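Long-range contacts in 2-c-methyl-d-erythritol 4-phosphate cytidylyltransferase (Streptococcus pneumoniae, PDB 2VSH), which transfers the cytidylyl group of CTP to D-ribitol 5-phosphate, giving activated CDP-ribitol for the teichoic acid precursors of the pneumococcus: residues 85-91 and 179-183; 171-175 and 196-201. All coordinates share one frame; numbering follows the deposited sequence.

Contact 1. Residues 85-91 and 179-183; sequences DRNTSIK and FMDLY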
loop_
_atom_site.group_PDB
_atom_site.type_symbol
_atom_site.label_atom_id
_atom_site.label_comp_id
_atom_site.label_asym_id
_atom_site.label_seq_id
_atom_site.Cartn_x
_atom_site.Cartn_y
_atom_site.Cartn_z
ATOM N N ASP A 85 -3.877 14.777 16.685
ATOM C CA ASP A 85 -3.552 14.300 15.345
ATOM C C ASP A 85 -2.090 14.615 15.072
ATOM O O ASP A 85 -1.470 15.344 15.853
ATOM C CB ASP A 85 -4.504 14.910 14.291
ATOM C CG ASP A 85 -4.522 16.438 14.299
ATOM O OD1 ASP A 85 -3.467 17.076 14.432
ATOM O OD2 ASP A 85 -5.612 17.011 14.138
ATOM N N ARG A 86 -1.520 14.070 13.998
ATOM C CA ARG A 86 -0.100 14.269 13.763
ATOM C C ARG A 86 0.332 15.742 13.684
ATOM O O ARG A 86 1.367 16.091 14.234
ATOM C CB ARG A 86 0.441 13.458 12.571
ATOM C CG ARG A 86 -0.325 13.587 11.252
ATOM C CD ARG A 86 0.208 12.615 10.158
ATOM N NE ARG A 86 1.678 12.614 10.100
ATOM C CZ ARG A 86 2.457 11.567 10.358
ATOM N NH1 ARG A 86 1.924 10.380 10.668
ATOM N NH2 ARG A 86 3.784 11.704 10.287
ATOM N N ASN A 87 -0.449 16.597 13.011
ATOM C CA ASN A 87 -0.038 18.002 12.840
ATOM C C ASN A 87 -0.069 18.787 14.157
ATOM O O ASN A 87 0.731 19.686 14.368
ATOM C CB ASN A 87 -0.896 18.703 11.778
ATOM C CG ASN A 87 -0.482 18.348 10.360
ATOM O OD1 ASN A 87 0.682 18.059 10.088
ATOM N ND2 ASN A 87 -1.445 18.352 9.451
ATOM N N THR A 88 -1.003 18.440 15.037
ATOM C CA THR A 88 -1.048 19.043 16.367
ATOM C C THR A 88 0.182 18.585 17.156
ATOM O O THR A 88 0.722 19.334 17.945
ATOM C CB THR A 88 -2.359 18.699 17.117
ATOM O OG1 THR A 88 -3.474 19.005 16.276
ATOM C CG2 THR A 88 -2.499 19.546 18.394
ATOM N N SER A 89 0.615 17.351 16.932
ATOM C CA SER A 89 1.818 16.841 17.591
ATOM C C SER A 89 3.044 17.572 17.063
ATOM O O SER A 89 3.923 17.959 17.840
ATOM C CB SER A 89 1.961 15.327 17.403
ATOM O OG SER A 89 0.952 14.650 18.127
ATOM N N ILE A 90 3.095 17.795 15.754
ATOM C CA ILE A 90 4.207 18.582 15.176
ATOM C C ILE A 90 4.287 19.989 15.792
ATOM O O ILE A 90 5.357 20.418 16.224
ATOM C CB ILE A 90 4.163 18.627 13.633
ATOM C CG1 ILE A 90 4.370 17.206 13.070
ATOM C CG2 ILE A 90 5.258 19.554 13.102
ATOM C CD1 ILE A 90 4.018 17.026 11.601
ATOM N N LYS A 91 3.157 20.688 15.848
ATOM C CA LYS A 91 3.095 22.005 16.484
ATOM C C LYS A 91 3.601 21.924 17.931
ATOM O O LYS A 91 4.405 22.742 18.355
ATOM C CB LYS A 91 1.678 22.576 16.418
ATOM C CG LYS A 91 1.436 23.796 17.340
ATOM C CD LYS A 91 -0.034 24.100 17.507
ATOM C CE LYS A 91 -0.732 23.132 18.504
ATOM N NZ LYS A 91 -0.580 23.469 19.963
ATOM N N PHE A 179 6.401 25.740 9.099
ATOM C CA PHE A 179 5.255 24.908 9.457
ATOM C C PHE A 179 4.259 25.675 10.331
ATOM O O PHE A 179 3.055 25.602 10.096
ATOM C CB PHE A 179 5.681 23.618 10.163
ATOM C CG PHE A 179 4.523 22.787 10.638
ATOM C CD1 PHE A 179 3.958 23.014 11.894
ATOM C CD2 PHE A 179 3.982 21.790 9.824
ATOM C CE1 PHE A 179 2.886 22.254 12.345
ATOM C CE2 PHE A 179 2.907 21.020 10.266
ATOM C CZ PHE A 179 2.352 21.258 11.522
ATOM N N MET A 180 4.753 26.388 11.343
ATOM C CA MET A 180 3.868 27.161 12.218
ATOM C C MET A 180 3.036 28.188 11.471
ATOM O O MET A 180 1.820 28.246 11.649
ATOM C CB MET A 180 4.638 27.826 13.364
ATOM C CG MET A 180 5.338 26.823 14.269
ATOM S SD MET A 180 4.211 25.792 15.243
ATOM C CE MET A 180 3.974 26.843 16.680
ATOM N N ASP A 181 3.688 28.999 10.636
ATOM C CA ASP A 181 2.993 29.992 9.838
ATOM C C ASP A 181 1.889 29.411 8.939
ATOM O O ASP A 181 0.770 29.915 8.929
ATOM C CB ASP A 181 4.003 30.808 9.019
ATOM C CG ASP A 181 4.878 31.694 9.897
ATOM O OD1 ASP A 181 4.509 31.896 11.078
ATOM O OD2 ASP A 181 5.923 32.190 9.419
ATOM N N LEU A 182 2.204 28.354 8.197
ATOM C CA LEU A 182 1.247 27.765 7.260
ATOM C C LEU A 182 0.110 27.033 7.966
ATOM O O LEU A 182 -1.051 27.170 7.587
ATOM C CB LEU A 182 1.956 26.797 6.316
ATOM C CG LEU A 182 2.953 27.397 5.336
ATOM C CD1 LEU A 182 3.454 26.275 4.469
ATOM C CD2 LEU A 182 2.307 28.521 4.495
ATOM N N TYR A 183 0.459 26.235 8.974
ATOM C CA TYR A 183 -0.528 25.507 9.765
ATOM C C TYR A 183 -1.456 26.461 10.487
ATOM O O TYR A 183 -2.657 26.207 10.582
ATOM C CB TYR A 183 0.190 24.610 10.765
ATOM C CG TYR A 183 -0.712 23.782 11.654
ATOM C CD1 TYR A 183 -1.450 22.720 11.138
ATOM C CD2 TYR A 183 -0.807 24.051 13.018
ATOM C CE1 TYR A 183 -2.267 21.954 11.960
ATOM C CE2 TYR A 183 -1.623 23.277 13.849
ATOM C CZ TYR A 183 -2.346 22.242 13.312
ATOM O OH TYR A 183 -3.151 21.483 14.136
HETATM O O HOH W 1 -4.263 19.588 13.002
#

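Contact 2. Residues 171-175 and 196-201; sequences PQTFR and DACKIF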
loop_
_atom_site.group_PDB
_atom_site.type_symbol
_atom_site.label_atom_id
_atom_site.label_comp_id
_atom_site.label_asym_id
_atom_site.label_seq_id
_atom_site.Cartn_x
_atom_site.Cartn_y
_atom_site.Cartn_z
ATOM N N PRO A 171 11.051 10.348 7.049
ATOM C CA PRO A 171 10.849 11.765 7.434
ATOM C C PRO A 171 10.091 12.720 6.502
ATOM O O PRO A 171 9.985 12.511 5.292
ATOM C CB PRO A 171 12.281 12.282 7.668
ATOM C CG PRO A 171 13.075 11.096 7.992
ATOM C CD PRO A 171 12.479 9.990 7.109
ATOM N N GLN A 172 9.555 13.761 7.127
ATOM C CA GLN A 172 9.080 14.954 6.464
ATOM C C GLN A 172 9.774 16.110 7.174
ATOM O O GLN A 172 9.685 16.247 8.402
ATOM C CB GLN A 172 7.558 15.058 6.563
ATOM C CG GLN A 172 6.845 13.873 5.948
ATOM C CD GLN A 172 5.321 13.975 5.957
ATOM O OE1 GLN A 172 4.669 13.560 5.005
ATOM N NE2 GLN A 172 4.753 14.508 7.035
ATOM N N THR A 173 10.480 16.928 6.399
ATOM C CA THR A 173 11.450 17.873 6.947
ATOM C C THR A 173 11.186 19.297 6.452
ATOM O O THR A 173 10.899 19.521 5.277
ATOM C CB THR A 173 12.897 17.415 6.596
ATOM O OG1 THR A 173 13.100 16.101 7.134
ATOM C CG2 THR A 173 13.960 18.370 7.158
ATOM N N PHE A 174 11.276 20.259 7.367
ATOM C CA PHE A 174 10.931 21.634 7.056
ATOM C C PHE A 174 11.363 22.589 8.172
ATOM O O PHE A 174 11.643 22.162 9.285
ATOM C CB PHE A 174 9.407 21.752 6.774
ATOM C CG PHE A 174 8.544 20.944 7.707
ATOM C CD1 PHE A 174 8.372 21.329 9.031
ATOM C CD2 PHE A 174 7.897 19.796 7.258
ATOM C CE1 PHE A 174 7.581 20.565 9.893
ATOM C CE2 PHE A 174 7.106 19.042 8.110
ATOM C CZ PHE A 174 6.953 19.426 9.432
ATOM N N ARG A 175 11.398 23.882 7.865
ATOM C CA ARG A 175 11.703 24.906 8.870
ATOM C C ARG A 175 10.543 24.976 9.842
ATOM O O ARG A 175 9.378 24.961 9.433
ATOM C CB ARG A 175 11.961 26.257 8.202
ATOM C CG ARG A 175 13.313 26.320 7.489
ATOM C CD ARG A 175 13.366 27.332 6.348
ATOM N NE ARG A 175 14.552 27.032 5.547
ATOM C CZ ARG A 175 14.598 26.182 4.517
ATOM N NH1 ARG A 175 13.518 25.542 4.090
ATOM N NH2 ARG A 175 15.748 25.972 3.905
ATOM N N ASP A 196 -1.699 15.714 6.431
ATOM C CA ASP A 196 -0.300 15.455 6.150
ATOM C C ASP A 196 0.438 16.783 6.140
ATOM O O ASP A 196 -0.054 17.769 5.573
ATOM C CB ASP A 196 -0.184 14.734 4.798
ATOM C CG ASP A 196 1.247 14.466 4.394
ATOM O OD1 ASP A 196 1.729 13.336 4.576
ATOM O OD2 ASP A 196 1.901 15.386 3.886
ATOM N N ALA A 197 1.615 16.813 6.764
ATOM C CA ALA A 197 2.372 18.053 6.915
ATOM C C ALA A 197 2.844 18.570 5.558
ATOM O O ALA A 197 2.727 19.763 5.263
ATOM C CB ALA A 197 3.559 17.852 7.872
ATOM N N CYS A 198 3.359 17.669 4.725
ATOM C CA CYS A 198 3.786 18.050 3.375
ATOM C C CYS A 198 2.636 18.588 2.508
ATOM O O CYS A 198 2.834 19.513 1.719
ATOM C CB CYS A 198 4.508 16.891 2.687
ATOM S SG CYS A 198 6.124 16.545 3.476
ATOM N N LYS A 199 1.449 18.012 2.657
ATOM C CA LYS A 199 0.238 18.486 1.949
ATOM C C LYS A 199 -0.024 19.981 2.178
ATOM O O LYS A 199 -0.417 20.696 1.261
ATOM C CB LYS A 199 -0.982 17.645 2.364
ATOM C CG LYS A 199 -2.332 18.066 1.785
ATOM C CD LYS A 199 -2.325 18.134 0.261
ATOM C CE LYS A 199 -3.701 18.440 -0.309
ATOM N NZ LYS A 199 -4.612 17.252 -0.224
ATOM N N ILE A 200 0.212 20.447 3.402
ATOM C CA ILE A 200 0.006 21.850 3.759
ATOM C C ILE A 200 0.972 22.727 2.973
ATOM O O ILE A 200 0.572 23.758 2.463
ATOM C CB ILE A 200 0.182 22.091 5.270
ATOM C CG1 ILE A 200 -0.848 21.279 6.072
ATOM C CG2 ILE A 200 0.079 23.584 5.624
ATOM C CD1 ILE A 200 -0.579 21.303 7.569
ATOM N N PHE A 201 2.238 22.312 2.875
ATOM C CA PHE A 201 3.223 23.033 2.059
ATOM C C PHE A 201 2.832 22.989 0.576
ATOM O O PHE A 201 2.872 24.010 -0.112
ATOM C CB PHE A 201 4.656 22.477 2.279
ATOM C CG PHE A 201 5.291 22.892 3.604
ATOM C CD1 PHE A 201 4.944 22.247 4.796
ATOM C CD2 PHE A 201 6.243 23.901 3.645
ATOM C CE1 PHE A 201 5.525 22.619 6.036
ATOM C CE2 PHE A 201 6.843 24.296 4.872
ATOM C CZ PHE A 201 6.473 23.642 6.074
#

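Contact 1. Residues 85-91 and 179-183
Phe179 and Tyr183 reach from helix 176-184 onto the first turns of helix 86-100, in the GT-A-like cytidylyltransferase fold. The segments run at 136° to each other. Asp85 to Ser89 are among the residues that probably bind CTP, so the contact includes part of that site.

The apolar part centres on Phe179. Ile90 CG2 stands over the middle of its ring, 3.7 Å from the centroid, a CH-pi contact. CB of Tyr183, one helical turn on, lies over the opposite face, off toward the rim. With CG anti to the backbone N (chi1 -180°), the Tyr183 ring extends across to Asn87. Asn87 CB is 3.5 Å from Tyr183 CE1. Lys91 lays its CG 4.0 Å from Met180 SD, and its CD comes to the Tyr183 ring edge.

The polar atom Asn87 OD1 meets the Phe179 ring edge in plane. The N-cap of helix 86-100 is also polar. Thr88 N gives Asp85 OD1 a bond of 2.9 Å, almost in line with the C-O bond. OG1 of Thr88 bonds to it from above the carboxylate plane. A water links the helices: it donates to Asp85 OD1 and lies in the tyrosine ring plane, a short 2.5 Å from Tyr183 OH.

Contact 2. Residues 171-175 and 196-201
Strand 165-175 belongs to the central mixed sheet of the GT-A-like fold, and helix 197-203 packs on it here. Gln172 and Phe174, two residues apart on the strand, both direct their side chains to the helix. The short segments run at 44° to each other.

Phe174 carries the apolar half. Its CG sits between the backbone N and the carbonyl carbon (chi1 41°), which turns one side of the ring toward Ala197 and Phe201, one helical turn apart. Phe201 CE1 lies over that face. Ala197 CB comes in obliquely and touches Phe174 CE2 at 3.7 Å. Phe174 CB meets Phe201 CZ at 3.6 Å. The two ring planes are 24° apart, with centroids separated by 5.2 Å. The rings are displaced laterally and share little facing area, so this is not a full stack. The touching atoms of Phe201 are CE1 and CZ.

Gln172 lies along the start of the helix. Its extended side chain runs past Cys198, whose SG lies 3.7 Å from Gln172 CB. The amide ends beside Asp196 and Ala197, its plane nearly perpendicular to the Asp196 carboxylate. Asp196 is the N-cap. Its OD2 accepts from Lys199 N at 2.9 Å, using the lone pair directed away from OD1, with an N-H...O angle of 152°. This bond holds the carboxylate at the first turn.

Around the contact, Phe174 also meets Phe179 of helix 176-184 and Ile90 of helix 86-100. Ile159 of the second subunit packs on Asp196 and Cys198. Within the sheet, backbone hydrogen bonds tie Gln172 to Thr111 of strand 108-113 and Thr173 to Val137 of strand 136-142, so the helix rests on an inner strand.

Overall arrangement
The centres of contacts 1 and 2 lie about 9 Å apart, and the two touch. Their segments alternate along the chain: 85-91, 171-175, 179-183, 196-201. Strand 165-175 leads directly into helix 176-184, so contact 2 supplies the strand and contact 1 the helix that follows it. Helices 86-100, 176-184 and 197-203 meet beside the sheet. Asn87 OD1 packs 3.6 Å from Ala197 CA, and Phe179 CB lies 3.6 Å from Phe174 CE1. The two contacts thus form one continuous packed region. It joins the probable CTP-binding residues at the start of helix 86-100 to the central sheet and, through Asp196, Cys198 and Lys199, to the second subunit.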